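Local structure of N-alpha-acetyltransferase 35, NatC auxiliary subunit (6YGA) at the interface of chains B and A. The protein serves as the auxiliary subunit of the NatC N-terminal acetyltransferase, which acetylates the N-terminal methionine of the L-A virus Gag protein. Residues are numbered along the deposited sequence; one frame, centred on the assembly and turned at random. Chains: chain A, N-alpha-acetyltransferase 35, NatC auxiliary subunit; chain B, N-alpha-acetyltransferase 30.

Contact 1 and contact 2 lie about 27 Å apart, measured between the centres of their C-alpha atoms, and share no residue. In contact 1 the end of strand 136-141 of the catalytic subunit and the residue after it meet the start of helix 406-429 and loop residues of the auxiliary subunit. Contact 2 joins the loop between helices 13-26 and 33-40 of the catalytic subunit to a stretch near the N-terminus of the auxiliary chain. The two contacts thus use distant parts of the chain A sequence, which should limit rocking between two subunits of the NatC complex.

Contact 1: the interface of chains B and A. Residues chain B 139-142, 150; chain A 175, 405, 407, 411, 459.
B:Phe142 and A:Asn405 meet face to face because of their first torsions: the phenyl CG lies anti to its backbone N (chi1 -180°), whereas the amide CG of A:Asn405 takes the crowded position between N and carbonyl carbon (chi1 65°). CB of A:Asn405 sits over the middle of the ring face, and the amide, its plane 20° from the ring's, covers the CG/CB end, with the two CG atoms 3.8 Å apart. A flat amide suits this place, since it can stack and still use its oxygen: OD1 accepts from the backbone N of A:Cys407 at 2.9 Å, in the carbonyl plane, which fixes the group's rotation. A:Glu175 comes to the edge of the same ring, its backbone O in plane and 3.5 Å from CE2 of B:Phe142. Its extended side chain brings OE2 to 3.3 Å from CB of B:Phe142. On the other flank, the polarisable thiol of A:Cys407 lies alongside the aliphatic part of B:Arg140, SG 3.7 Å from CD. That chain is extended, and its NE makes a salt bridge of 3.0 Å to the anti lone pair of B:Asp150 OD2, holding the guanidinium within chain B. A:Gln411 crosses B:Lys139 at about a right angle, its CD 3.5 Å from CE of the lysine. The backbone O of B:Arg140, 2.8 Å from NE2 of A:Gln411, lies nearly in line with the CD-NE2 bond, between the two N-H directions, so this is not a hydrogen bond as modelled. A:Ile459 adds an apolar tip against CB of B:Arg140. In the fold, A:Asn405 caps the N-terminal end of helix 406-429, whose first turns press on strand 136-141.

Contact 2: the interface of chains B and A. Residues chain B 30-32; chain A 56, 59, 61-62.
The ring of B:Pro30 packs into an angle formed by A:Lys61 and A:Leu62, and this is the tight part of the contact. Its CG lies 3.5 Å from CB of A:Lys61 and 3.6 Å from CG of A:Leu62, so one ring carbon touches both neighbours. The lysine contributes hydrocarbon here: a turn at its third torsion (chi3 -71°) bends the chain over the proline, which it crosses at a slant, so that CB and CE both touch the ring, CE at 3.6 Å from CD of B:Pro30. A long chain with an apolar stem suits this place, since the stem covers the ring while the amine stays farther off than the carbons. A:Leu62 lies alongside the proline, the two side chains pointing opposite ways, and its CD1 reaches on to 3.9 Å from the carbonyl carbon of B:Tyr31. The compact, rigid proline hides 82 Å² here, far more than either neighbour in its loop. Behind the pair, A:Asn59 OD1 accepts from the backbone N of A:Lys61 at 3.2 Å, bracing the turn that presents lysine and leucine together.

Towards B:Ser32 the packing is looser. Carboxylate atom OE2 of A:Glu56 lies 3.5 Å from CA of B:Ser32, and that glutamate loses merely 2 Å² of surface. No polar pair bonds across the contact, so shape does the holding. The acidic group does sit near the start of helix 33-40, where it might interact favourably with the helix dipole. In N-terminal acetyltransferases the loop between the first two helices helps form the peptide-binding site; by packing against it, the auxiliary subunit may steady that loop for substrate recognition.

Contact 1: the interface of chains B and A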
ATOM      1  N   LYS B 139     -10.673   5.988   0.122  1.00 38.88           N
ATOM      2  CA  LYS B 139      -9.432   5.312  -0.218  1.00 38.52           C
ATOM      3  C   LYS B 139      -8.729   4.889   1.061  1.00 36.40           C
ATOM      4  O   LYS B 139      -8.865   5.541   2.100  1.00 37.18           O
ATOM      5  CB  LYS B 139      -8.524   6.229  -1.048  1.00 43.79           C
ATOM      6  CG  LYS B 139      -7.384   5.540  -1.775  1.00 48.12           C
ATOM      7  CD  LYS B 139      -6.607   6.559  -2.598  1.00 50.60           C
ATOM      8  CE  LYS B 139      -5.645   5.905  -3.570  1.00 53.71           C
ATOM      9  NZ  LYS B 139      -4.978   6.922  -4.426  1.00 56.32           N
ATOM     10  N   ARG B 140      -7.980   3.793   0.976  1.00 35.06           N
ATOM     11  CA  ARG B 140      -7.130   3.328   2.064  1.00 36.65           C
ATOM     12  C   ARG B 140      -5.713   3.179   1.536  1.00 39.38           C
ATOM     13  O   ARG B 140      -5.493   2.511   0.520  1.00 41.27           O
ATOM     14  CB  ARG B 140      -7.622   1.998   2.639  1.00 37.82           C
ATOM     15  CG  ARG B 140      -6.954   1.607   3.953  1.00 36.87           C
ATOM     16  CD  ARG B 140      -7.372   0.208   4.388  1.00 38.25           C
ATOM     17  NE  ARG B 140      -6.675  -0.244   5.592  1.00 38.83           N
ATOM     18  CZ  ARG B 140      -7.258  -0.423   6.774  1.00 39.21           C
ATOM     19  NH1 ARG B 140      -8.556  -0.193   6.921  1.00 38.03           N
ATOM     20  NH2 ARG B 140      -6.542  -0.837   7.811  1.00 38.00           N
HETATM   21  N   MSE B 141      -4.757   3.803   2.215  1.00 40.08           N
HETATM   22  CA  MSE B 141      -3.374   3.801   1.748  1.00 39.22           C
HETATM   23  C   MSE B 141      -2.489   2.929   2.633  1.00 38.00           C
HETATM   24  O   MSE B 141      -2.381   3.156   3.836  1.00 37.89           O
HETATM   25  CB  MSE B 141      -2.828   5.230   1.682  1.00 39.06           C
HETATM   26  CG  MSE B 141      -3.571   6.127   0.701  1.00 42.09           C
HETATM   27 SE   MSE B 141      -5.230   6.867   1.415  0.60 46.29          SE
HETATM   28  CE  MSE B 141      -4.580   8.630   1.933  1.00 43.53           C
ATOM     29  N   PHE B 142      -1.857   1.933   2.016  1.00 38.87           N
ATOM     30  CA  PHE B 142      -1.095   0.924   2.743  1.00 37.76           C
ATOM     31  C   PHE B 142       0.144   1.541   3.389  1.00 38.58           C
ATOM     32  O   PHE B 142       1.008   2.088   2.695  1.00 39.48           O
ATOM     33  CB  PHE B 142      -0.708  -0.202   1.789  1.00 40.50           C
ATOM     34  CG  PHE B 142       0.081  -1.308   2.429  1.00 43.72           C
ATOM     35  CD1 PHE B 142      -0.551  -2.277   3.191  1.00 45.25           C
ATOM     36  CD2 PHE B 142       1.451  -1.394   2.242  1.00 43.74           C
ATOM     37  CE1 PHE B 142       0.174  -3.299   3.774  1.00 45.15           C
ATOM     38  CE2 PHE B 142       2.179  -2.414   2.818  1.00 45.48           C
ATOM     39  CZ  PHE B 142       1.540  -3.368   3.586  1.00 45.37           C
ATOM     40  N   ASP B 150      -2.021   2.229   8.295  1.00 47.09           N
ATOM     41  CA  ASP B 150      -2.573   2.729   7.048  1.00 43.38           C
ATOM     42  C   ASP B 150      -3.258   4.078   7.263  1.00 40.15           C
ATOM     43  O   ASP B 150      -3.376   4.584   8.383  1.00 37.67           O
ATOM     44  CB  ASP B 150      -3.556   1.717   6.461  1.00 43.09           C
ATOM     45  CG  ASP B 150      -2.931   0.349   6.247  1.00 46.47           C
ATOM     46  OD1 ASP B 150      -1.695   0.228   6.378  1.00 46.75           O
ATOM     47  OD2 ASP B 150      -3.682  -0.607   5.947  1.00 48.34           O
TER
ATOM     48  N   GLU A 175       6.458   1.658  -0.209  1.00 79.79           N
ATOM     49  CA  GLU A 175       5.157   1.262   0.312  1.00 69.25           C
ATOM     50  C   GLU A 175       5.198  -0.236   0.567  1.00 60.65           C
ATOM     51  O   GLU A 175       5.013  -0.692   1.700  1.00 59.83           O
ATOM     52  CB  GLU A 175       4.035   1.638  -0.663  1.00 68.49           C
ATOM     53  CG  GLU A 175       2.635   1.217  -0.219  1.00 68.15           C
ATOM     54  CD  GLU A 175       1.567   1.511  -1.264  1.00 71.31           C
ATOM     55  OE1 GLU A 175       1.898   2.114  -2.305  1.00 73.36           O
ATOM     56  OE2 GLU A 175       0.396   1.137  -1.043  1.00 72.85           O
ATOM     57  N   ASN A 405      -0.448  -5.179  -2.933  1.00 43.37           N
ATOM     58  CA  ASN A 405      -0.857  -5.276  -1.541  1.00 42.20           C
ATOM     59  C   ASN A 405      -2.370  -5.090  -1.422  1.00 40.86           C
ATOM     60  O   ASN A 405      -3.063  -4.747  -2.385  1.00 37.92           O
ATOM     61  CB  ASN A 405      -0.104  -4.266  -0.668  1.00 42.26           C
ATOM     62  CG  ASN A 405      -0.430  -2.821  -1.006  1.00 43.35           C
ATOM     63  OD1 ASN A 405      -1.541  -2.345  -0.764  1.00 44.38           O
ATOM     64  ND2 ASN A 405       0.553  -2.104  -1.536  1.00 42.60           N
ATOM     65  N   CYS A 407      -4.353  -2.958  -0.204  1.00 39.85           N
ATOM     66  CA  CYS A 407      -4.952  -1.675  -0.550  1.00 40.59           C
ATOM     67  C   CYS A 407      -4.818  -1.365  -2.038  1.00 42.81           C
ATOM     68  O   CYS A 407      -5.795  -0.967  -2.680  1.00 42.29           O
ATOM     69  CB  CYS A 407      -4.319  -0.556   0.279  1.00 42.17           C
ATOM     70  SG  CYS A 407      -4.708  -0.634   2.035  1.00 44.91           S
ATOM     71  N   GLN A 411      -7.377  -0.569  -5.470  1.00 36.14           N
ATOM     72  CA  GLN A 411      -7.158   0.638  -6.261  1.00 36.76           C
ATOM     73  C   GLN A 411      -6.889   0.313  -7.725  1.00 37.76           C
ATOM     74  O   GLN A 411      -7.187   1.131  -8.601  1.00 37.64           O
ATOM     75  CB  GLN A 411      -6.008   1.449  -5.668  1.00 37.67           C
ATOM     76  CG  GLN A 411      -6.310   1.981  -4.278  1.00 40.39           C
ATOM     77  CD  GLN A 411      -5.071   2.417  -3.520  1.00 41.55           C
ATOM     78  OE1 GLN A 411      -4.080   2.851  -4.111  1.00 41.94           O
ATOM     79  NE2 GLN A 411      -5.123   2.301  -2.198  1.00 40.39           N
ATOM     80  N   ILE A 459     -13.714   0.406   4.183  1.00 36.57           N
ATOM     81  CA  ILE A 459     -13.982   1.662   3.495  1.00 37.63           C
ATOM     82  C   ILE A 459     -15.387   2.155   3.815  1.00 35.55           C
ATOM     83  O   ILE A 459     -15.610   3.355   4.007  1.00 37.07           O
ATOM     84  CB  ILE A 459     -13.772   1.484   1.981  1.00 42.88           C
ATOM     85  CG1 ILE A 459     -12.302   1.187   1.676  1.00 45.75           C
ATOM     86  CG2 ILE A 459     -14.240   2.714   1.224  1.00 45.26           C
ATOM     87  CD1 ILE A 459     -11.356   2.281   2.122  1.00 47.64           C
TER

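Contact 2: the interface of chains B and A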
ATOM      1  N   PRO B  30       8.118  16.192  12.130  1.00115.70           N
ATOM      2  CA  PRO B  30       7.714  17.602  12.108  1.00104.43           C
ATOM      3  C   PRO B  30       7.763  18.237  10.729  1.00 90.94           C
ATOM      4  O   PRO B  30       8.091  17.588   9.732  1.00 89.94           O
ATOM      5  CB  PRO B  30       8.730  18.251  13.052  1.00109.86           C
ATOM      6  CG  PRO B  30       9.976  17.484  12.772  1.00115.20           C
ATOM      7  CD  PRO B  30       9.546  16.049  12.460  1.00117.36           C
ATOM      8  N   TYR B  31       7.435  19.522  10.677  1.00 80.85           N
ATOM      9  CA  TYR B  31       7.445  20.298   9.449  1.00 74.29           C
ATOM     10  C   TYR B  31       8.495  21.399   9.539  1.00 74.61           C
ATOM     11  O   TYR B  31       8.751  21.948  10.614  1.00 78.86           O
ATOM     12  CB  TYR B  31       6.071  20.920   9.175  1.00 70.94           C
ATOM     13  CG  TYR B  31       4.952  19.912   9.046  1.00 67.53           C
ATOM     14  CD1 TYR B  31       5.193  18.640   8.545  1.00 68.22           C
ATOM     15  CD2 TYR B  31       3.655  20.231   9.431  1.00 64.47           C
ATOM     16  CE1 TYR B  31       4.177  17.715   8.427  1.00 65.92           C
ATOM     17  CE2 TYR B  31       2.629  19.311   9.315  1.00 61.33           C
ATOM     18  CZ  TYR B  31       2.898  18.054   8.814  1.00 62.60           C
ATOM     19  OH  TYR B  31       1.889  17.129   8.695  1.00 63.12           O
ATOM     20  N   SER B  32       9.104  21.713   8.400  1.00 71.37           N
ATOM     21  CA  SER B  32      10.040  22.822   8.354  1.00 71.30           C
ATOM     22  C   SER B  32       9.279  24.146   8.325  1.00 67.38           C
ATOM     23  O   SER B  32       8.056  24.187   8.181  1.00 63.98           O
ATOM     24  CB  SER B  32      10.961  22.709   7.138  1.00 73.57           C
ATOM     25  OG  SER B  32      10.265  22.989   5.935  1.00 72.41           O
TER
ATOM     26  N   GLU A  56      15.634  20.747   8.019  1.00 67.13           N
ATOM     27  CA  GLU A  56      15.792  21.969   8.799  1.00 69.14           C
ATOM     28  C   GLU A  56      16.894  21.777   9.831  1.00 70.03           C
ATOM     29  O   GLU A  56      16.862  20.815  10.606  1.00 69.44           O
ATOM     30  CB  GLU A  56      14.481  22.359   9.488  1.00 68.85           C
ATOM     31  CG  GLU A  56      14.440  23.818   9.901  1.00 73.02           C
ATOM     32  CD  GLU A  56      13.036  24.320  10.149  1.00 76.63           C
ATOM     33  OE1 GLU A  56      12.436  23.936  11.174  1.00 78.48           O
ATOM     34  OE2 GLU A  56      12.527  25.091   9.310  1.00 77.44           O
ATOM     35  N   ASN A  59      17.035  21.277  14.227  1.00 80.89           N
ATOM     36  CA  ASN A  59      15.777  20.631  14.590  1.00 82.22           C
ATOM     37  C   ASN A  59      16.092  19.153  14.766  1.00 80.51           C
ATOM     38  O   ASN A  59      16.413  18.466  13.791  1.00 80.24           O
ATOM     39  CB  ASN A  59      14.705  20.855  13.524  1.00 83.65           C
ATOM     40  CG  ASN A  59      13.331  20.385  13.965  1.00 83.94           C
ATOM     41  OD1 ASN A  59      13.195  19.374  14.654  1.00 85.17           O
ATOM     42  ND2 ASN A  59      12.302  21.126  13.573  1.00 83.33           N
ATOM     43  N   LYS A  61      14.487  16.472  15.129  1.00 77.52           N
ATOM     44  CA  LYS A  61      13.735  15.495  14.354  1.00 76.19           C
ATOM     45  C   LYS A  61      13.929  15.647  12.849  1.00 71.84           C
ATOM     46  O   LYS A  61      13.549  14.742  12.099  1.00 68.89           O
ATOM     47  CB  LYS A  61      12.247  15.595  14.709  1.00 78.31           C
ATOM     48  CG  LYS A  61      11.977  15.763  16.200  1.00 82.30           C
ATOM     49  CD  LYS A  61      10.586  15.271  16.592  1.00 85.58           C
ATOM     50  CE  LYS A  61       9.482  16.185  16.078  1.00 87.74           C
ATOM     51  NZ  LYS A  61       8.126  15.619  16.346  1.00 89.36           N
ATOM     52  N   LEU A  62      14.527  16.749  12.391  1.00 71.65           N
ATOM     53  CA  LEU A  62      14.748  16.991  10.968  1.00 68.26           C
ATOM     54  C   LEU A  62      16.217  17.189  10.609  1.00 63.80           C
ATOM     55  O   LEU A  62      16.519  17.509   9.452  1.00 61.17           O
ATOM     56  CB  LEU A  62      13.945  18.210  10.504  1.00 69.04           C
ATOM     57  CG  LEU A  62      12.444  18.035  10.275  1.00 68.22           C
ATOM     58  CD1 LEU A  62      11.777  19.384  10.048  1.00 69.63           C
ATOM     59  CD2 LEU A  62      12.188  17.107   9.100  1.00 65.18           C
TER